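Local coordinates for interphotoreceptor retinoid-binding protein (Xenopus laevis, PDB 1J7X) that probably binds and carries retinoids, and perhaps fatty acids, between the photoreceptors and the pigment epithelium of the retina, at residues I103-F116 against I139-G153. Residues are numbered along the deposited sequence; the frame is centred on the assembly and turned at random.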
loop_
_atom_site.group_PDB
_atom_site.type_symbol
_atom_site.label_atom_id
_atom_site.label_comp_id
_atom_site.label_asym_id
_atom_site.label_seq_id
_atom_site.Cartn_x
_atom_site.Cartn_y
_atom_site.Cartn_z
ATOM N N ILE A 103 -13.867 -15.715 17.048
ATOM C CA ILE A 103 -14.194 -14.848 18.111
ATOM C C ILE A 103 -13.264 -15.338 19.226
ATOM O O ILE A 103 -13.463 -16.446 19.776
ATOM C CB ILE A 103 -15.637 -14.953 18.543
ATOM C CG1 ILE A 103 -16.622 -14.654 17.402
ATOM C CG2 ILE A 103 -15.862 -14.056 19.761
ATOM C CD1 ILE A 103 -16.415 -13.247 16.876
ATOM N N LEU A 104 -12.227 -14.560 19.530
ATOM C CA LEU A 104 -11.257 -14.942 20.548
ATOM C C LEU A 104 -11.839 -14.695 21.931
ATOM O O LEU A 104 -12.669 -13.822 22.088
ATOM C CB LEU A 104 -9.970 -14.100 20.402
ATOM C CG LEU A 104 -9.345 -14.260 19.000
ATOM C CD1 LEU A 104 -8.113 -13.310 18.866
ATOM C CD2 LEU A 104 -9.027 -15.704 18.560
ATOM N N PRO A 105 -11.334 -15.384 22.948
ATOM C CA PRO A 105 -11.761 -15.176 24.332
ATOM C C PRO A 105 -11.693 -13.709 24.715
ATOM O O PRO A 105 -10.851 -12.896 24.266
ATOM C CB PRO A 105 -10.778 -16.064 25.122
ATOM C CG PRO A 105 -10.433 -17.118 24.241
ATOM C CD PRO A 105 -10.339 -16.447 22.810
ATOM N N GLY A 106 -12.663 -13.302 25.498
ATOM C CA GLY A 106 -12.698 -11.917 25.835
ATOM C C GLY A 106 -13.471 -11.143 24.830
ATOM O O GLY A 106 -13.483 -9.918 24.909
ATOM N N ASN A 107 -14.147 -11.858 23.912
ATOM C CA ASN A 107 -14.997 -11.201 22.898
ATOM C C ASN A 107 -14.181 -10.270 21.945
ATOM O O ASN A 107 -14.568 -9.180 21.716
ATOM C CB ASN A 107 -16.075 -10.358 23.533
ATOM C CG ASN A 107 -17.169 -9.992 22.574
ATOM O OD1 ASN A 107 -17.430 -10.737 21.614
ATOM N ND2 ASN A 107 -17.834 -8.875 22.846
ATOM N N ILE A 108 -13.045 -10.745 21.474
ATOM C CA ILE A 108 -12.204 -9.967 20.575
ATOM C C ILE A 108 -12.350 -10.670 19.216
ATOM O O ILE A 108 -12.126 -11.723 19.140
ATOM C CB ILE A 108 -10.734 -10.118 20.976
ATOM C CG1 ILE A 108 -10.394 -9.538 22.364
ATOM C CG2 ILE A 108 -9.793 -9.553 19.903
ATOM C CD1 ILE A 108 -10.612 -8.188 22.295
ATOM N N GLY A 109 -12.725 -9.948 18.185
ATOM C CA GLY A 109 -12.902 -10.485 16.861
ATOM C C GLY A 109 -11.538 -10.664 16.217
ATOM O O GLY A 109 -10.671 -9.755 16.406
ATOM N N TYR A 110 -11.376 -11.746 15.465
ATOM C CA TYR A 110 -10.172 -12.013 14.720
ATOM C C TYR A 110 -10.545 -12.236 13.242
ATOM O O TYR A 110 -11.466 -13.080 12.947
ATOM C CB TYR A 110 -9.474 -13.286 15.213
ATOM C CG TYR A 110 -8.250 -13.665 14.380
ATOM C CD1 TYR A 110 -7.009 -12.990 14.566
ATOM C CD2 TYR A 110 -8.328 -14.617 13.393
ATOM C CE1 TYR A 110 -5.891 -13.351 13.795
ATOM C CE2 TYR A 110 -7.247 -14.886 12.626
ATOM C CZ TYR A 110 -6.007 -14.283 12.817
ATOM O OH TYR A 110 -4.938 -14.656 12.074
ATOM N N LEU A 111 -10.006 -11.404 12.357
ATOM C CA LEU A 111 -10.279 -11.465 10.897
ATOM C C LEU A 111 -8.985 -11.586 10.176
ATOM O O LEU A 111 -8.087 -10.737 10.303
ATOM C CB LEU A 111 -10.981 -10.202 10.422
ATOM C CG LEU A 111 -11.112 -9.984 8.955
ATOM C CD1 LEU A 111 -11.786 -11.136 8.271
ATOM C CD2 LEU A 111 -11.832 -8.757 8.741
ATOM N N ARG A 112 -8.789 -12.681 9.455
ATOM C CA ARG A 112 -7.662 -12.859 8.604
ATOM C C ARG A 112 -8.057 -13.078 7.192
ATOM O O ARG A 112 -9.007 -13.848 6.936
ATOM C CB ARG A 112 -6.748 -14.022 9.053
ATOM C CG ARG A 112 -5.641 -14.365 8.084
ATOM C CD ARG A 112 -4.767 -15.468 8.565
ATOM N NE ARG A 112 -3.898 -15.927 7.505
ATOM C CZ ARG A 112 -3.107 -16.950 7.619
ATOM N NH1 ARG A 112 -3.100 -17.664 8.775
ATOM N NH2 ARG A 112 -2.353 -17.331 6.585
ATOM N N PHE A 113 -7.309 -12.432 6.227
ATOM C CA PHE A 113 -7.440 -12.700 4.821
ATOM C C PHE A 113 -6.079 -12.325 4.209
ATOM O O PHE A 113 -5.423 -11.454 4.766
ATOM C CB PHE A 113 -8.628 -12.058 4.132
ATOM C CG PHE A 113 -8.673 -10.546 4.226
ATOM C CD1 PHE A 113 -8.985 -9.926 5.417
ATOM C CD2 PHE A 113 -8.325 -9.788 3.132
ATOM C CE1 PHE A 113 -9.019 -8.607 5.482
ATOM C CE2 PHE A 113 -8.429 -8.441 3.225
ATOM C CZ PHE A 113 -8.733 -7.867 4.368
ATOM N N ASP A 114 -5.652 -13.013 3.170
ATOM C CA ASP A 114 -4.310 -12.921 2.688
ATOM C C ASP A 114 -4.088 -12.319 1.251
ATOM O O ASP A 114 -2.981 -12.437 0.686
ATOM C CB ASP A 114 -3.681 -14.259 2.703
ATOM C CG ASP A 114 -3.609 -14.888 4.048
ATOM O OD1 ASP A 114 -3.832 -14.261 5.072
ATOM O OD2 ASP A 114 -3.345 -16.122 4.129
ATOM N N GLN A 115 -5.164 -11.763 0.697
ATOM C CA GLN A 115 -5.078 -11.078 -0.562
ATOM C C GLN A 115 -6.155 -9.999 -0.612
ATOM O O GLN A 115 -7.041 -10.062 0.178
ATOM C CB GLN A 115 -5.237 -12.094 -1.687
ATOM C CG GLN A 115 -6.520 -12.738 -1.768
ATOM C CD GLN A 115 -6.631 -13.612 -2.984
ATOM O OE1 GLN A 115 -6.156 -14.800 -2.950
ATOM N NE2 GLN A 115 -7.364 -13.125 -3.990
ATOM N N PHE A 116 -6.053 -9.066 -1.546
ATOM C CA PHE A 116 -7.044 -8.019 -1.806
ATOM C C PHE A 116 -7.418 -8.281 -3.295
ATOM O O PHE A 116 -6.652 -8.090 -4.177
ATOM C CB PHE A 116 -6.451 -6.637 -1.620
ATOM C CG PHE A 116 -6.561 -6.139 -0.224
ATOM C CD1 PHE A 116 -5.664 -6.545 0.715
ATOM C CD2 PHE A 116 -7.547 -5.208 0.112
ATOM C CE1 PHE A 116 -5.833 -6.121 1.993
ATOM C CE2 PHE A 116 -7.669 -4.734 1.384
ATOM C CZ PHE A 116 -6.807 -5.182 2.317
ATOM N N ILE A 139 -20.878 -8.852 17.297
ATOM C CA ILE A 139 -20.967 -9.059 18.739
ATOM C C ILE A 139 -19.678 -8.536 19.466
ATOM O O ILE A 139 -19.739 -8.165 20.621
ATOM C CB ILE A 139 -21.145 -10.531 19.033
ATOM C CG1 ILE A 139 -21.323 -10.777 20.543
ATOM C CG2 ILE A 139 -20.026 -11.420 18.514
ATOM C CD1 ILE A 139 -22.600 -10.271 21.123
ATOM N N THR A 140 -18.535 -8.513 18.794
ATOM C CA THR A 140 -17.269 -8.112 19.460
ATOM C C THR A 140 -17.102 -6.637 19.805
ATOM O O THR A 140 -17.731 -5.743 19.216
ATOM C CB THR A 140 -16.097 -8.577 18.615
ATOM O OG1 THR A 140 -16.030 -7.842 17.379
ATOM C CG2 THR A 140 -16.226 -10.056 18.257
ATOM N N GLU A 141 -16.196 -6.319 20.754
ATOM C CA GLU A 141 -16.026 -4.971 21.156
ATOM C C GLU A 141 -14.681 -4.450 20.567
ATOM O O GLU A 141 -14.452 -3.272 20.512
ATOM C CB GLU A 141 -15.991 -4.884 22.672
ATOM C CG GLU A 141 -17.386 -5.007 23.300
ATOM C CD GLU A 141 -18.361 -4.028 22.692
ATOM O OE1 GLU A 141 -17.951 -2.913 22.321
ATOM O OE2 GLU A 141 -19.566 -4.342 22.539
ATOM N N ASN A 142 -13.854 -5.360 20.147
ATOM C CA ASN A 142 -12.568 -4.992 19.520
ATOM C C ASN A 142 -12.294 -5.986 18.376
ATOM O O ASN A 142 -12.844 -7.117 18.357
ATOM C CB ASN A 142 -11.449 -5.120 20.530
ATOM C CG ASN A 142 -11.474 -4.024 21.537
ATOM O OD1 ASN A 142 -11.200 -2.863 21.222
ATOM N ND2 ASN A 142 -11.831 -4.388 22.768
ATOM N N LEU A 143 -11.553 -5.547 17.374
ATOM C CA LEU A 143 -11.278 -6.392 16.205
ATOM C C LEU A 143 -9.815 -6.350 15.847
ATOM O O LEU A 143 -9.193 -5.313 15.805
ATOM C CB LEU A 143 -12.080 -5.892 15.007
ATOM C CG LEU A 143 -11.796 -6.608 13.682
ATOM C CD1 LEU A 143 -12.319 -8.051 13.783
ATOM C CD2 LEU A 143 -12.452 -6.000 12.462
ATOM N N ILE A 144 -9.271 -7.503 15.598
ATOM C CA ILE A 144 -7.884 -7.678 15.164
ATOM C C ILE A 144 -7.917 -8.077 13.739
ATOM O O ILE A 144 -8.436 -9.144 13.448
ATOM C CB ILE A 144 -7.128 -8.749 15.978
ATOM C CG1 ILE A 144 -6.894 -8.234 17.413
ATOM C CG2 ILE A 144 -5.815 -9.028 15.386
ATOM C CD1 ILE A 144 -8.089 -7.708 18.104
ATOM N N ILE A 145 -7.348 -7.312 12.828
ATOM C CA ILE A 145 -7.308 -7.660 11.419
ATOM C C ILE A 145 -5.870 -8.090 11.144
ATOM O O ILE A 145 -4.923 -7.287 11.291
ATOM C CB ILE A 145 -7.719 -6.428 10.553
ATOM C CG1 ILE A 145 -9.063 -5.843 10.967
ATOM C CG2 ILE A 145 -7.621 -6.805 9.038
ATOM C CD1 ILE A 145 -9.444 -4.646 10.087
ATOM N N ASP A 146 -5.704 -9.371 10.835
ATOM C CA ASP A 146 -4.425 -9.971 10.627
ATOM C C ASP A 146 -3.961 -9.912 9.134
ATOM O O ASP A 146 -4.497 -10.602 8.298
ATOM C CB ASP A 146 -4.450 -11.406 11.074
ATOM C CG ASP A 146 -3.085 -11.995 11.178
ATOM O OD1 ASP A 146 -2.082 -11.387 10.705
ATOM O OD2 ASP A 146 -2.977 -13.086 11.793
ATOM N N LEU A 147 -3.010 -9.006 8.775
ATOM C CA LEU A 147 -2.526 -8.909 7.450
ATOM C C LEU A 147 -1.109 -9.371 7.294
ATOM O O LEU A 147 -0.403 -9.074 6.291
ATOM C CB LEU A 147 -2.610 -7.413 7.004
ATOM C CG LEU A 147 -3.981 -6.852 7.009
ATOM C CD1 LEU A 147 -3.949 -5.195 6.588
ATOM C CD2 LEU A 147 -4.946 -7.641 6.178
ATOM N N ARG A 148 -0.641 -10.054 8.313
ATOM C CA ARG A 148 0.720 -10.573 8.285
ATOM C C ARG A 148 1.020 -11.453 7.104
ATOM O O ARG A 148 2.192 -11.564 6.738
ATOM C CB ARG A 148 1.107 -11.361 9.582
ATOM C CG ARG A 148 1.176 -10.444 10.799
ATOM C CD ARG A 148 1.351 -11.244 12.107
ATOM N NE ARG A 148 0.224 -12.097 12.361
ATOM C CZ ARG A 148 0.158 -12.969 13.371
ATOM N NH1 ARG A 148 1.142 -12.982 14.273
ATOM N NH2 ARG A 148 -0.932 -13.711 13.543
ATOM N N TYR A 149 0.020 -12.133 6.540
ATOM C CA TYR A 149 0.226 -13.003 5.414
ATOM C C TYR A 149 -0.370 -12.483 4.137
ATOM O O TYR A 149 -0.534 -13.208 3.177
ATOM C CB TYR A 149 -0.435 -14.394 5.808
ATOM C CG TYR A 149 -0.074 -14.803 7.225
ATOM C CD1 TYR A 149 1.141 -15.306 7.496
ATOM C CD2 TYR A 149 -0.919 -14.498 8.308
ATOM C CE1 TYR A 149 1.526 -15.627 8.802
ATOM C CE2 TYR A 149 -0.558 -14.801 9.608
ATOM C CZ TYR A 149 0.662 -15.413 9.844
ATOM O OH TYR A 149 1.081 -15.630 11.156
ATOM N N ASN A 150 -0.734 -11.181 4.139
ATOM C CA ASN A 150 -1.457 -10.580 3.051
ATOM C C ASN A 150 -0.551 -9.830 2.129
ATOM O O ASN A 150 -0.004 -8.767 2.414
ATOM C CB ASN A 150 -2.575 -9.801 3.576
ATOM C CG ASN A 150 -3.586 -9.348 2.537
ATOM O OD1 ASN A 150 -3.273 -9.012 1.376
ATOM N ND2 ASN A 150 -4.858 -9.318 2.937
ATOM N N VAL A 151 -0.342 -10.473 0.981
ATOM C CA VAL A 151 0.539 -9.966 -0.065
ATOM C C VAL A 151 -0.177 -9.049 -1.028
ATOM O O VAL A 151 0.354 -8.519 -1.988
ATOM C CB VAL A 151 1.141 -11.150 -0.867
ATOM C CG1 VAL A 151 1.961 -11.981 0.116
ATOM C CG2 VAL A 151 0.057 -11.922 -1.650
ATOM N N GLY A 152 -1.349 -8.589 -0.614
ATOM C CA GLY A 152 -2.093 -7.568 -1.334
ATOM C C GLY A 152 -2.723 -8.018 -2.635
ATOM O O GLY A 152 -3.499 -9.074 -2.724
ATOM N N GLY A 153 -2.544 -7.166 -3.603
ATOM C CA GLY A 153 -3.170 -7.229 -4.968
ATOM C C GLY A 153 -3.562 -5.859 -5.405
ATOM O O GLY A 153 -2.940 -4.824 -5.018
HETATM O O HOH W 1 -2.872 -12.136 6.521
#
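Asp-146 OD2 is gripped by two donors. Tyr-110 OH donates to Asp-146 OD2 at 2.5 Å from the anti side, OD2 lying at the ring edge, near its plane, with ring and carboxylate planes 75° apart, while Arg-148 NH2 closes a side-on salt bridge to the same oxygen at 2.8 Å from the syn side. Arg-148 NE and backbone N reach OD1 from opposite faces, the latter making an Asx turn, so the buried carboxylate is fixed in rotation and probably kept ionised. Strands 108-112 and 142-146 run parallel, 20° apart. Bonds from Gly-109 N to Asn-142 O (2.8 Å) and from Leu-111 N to Ile-144 O (3.0 Å) are matched by return bonds from Ile-144 and Asp-146. From strand 108-112, the extended Arg-112 side chain brings its guanidinium over Tyr-149: CD2 lies 3.4 Å from Arg-112 CZ with the planes 30° apart, while Asp-114 holds NE and NH2 from the edge. Asn-150 sends ND2 to Phe-113 O at 2.9 Å, well above that carbonyl's plane. Phe-116 N meets Gly-152 O at 2.8 Å. With helix 119-137 joining the two strands, this is a beta-alpha-beta unit, consistent with the ClpP/crotonase-like fold of the S41 family.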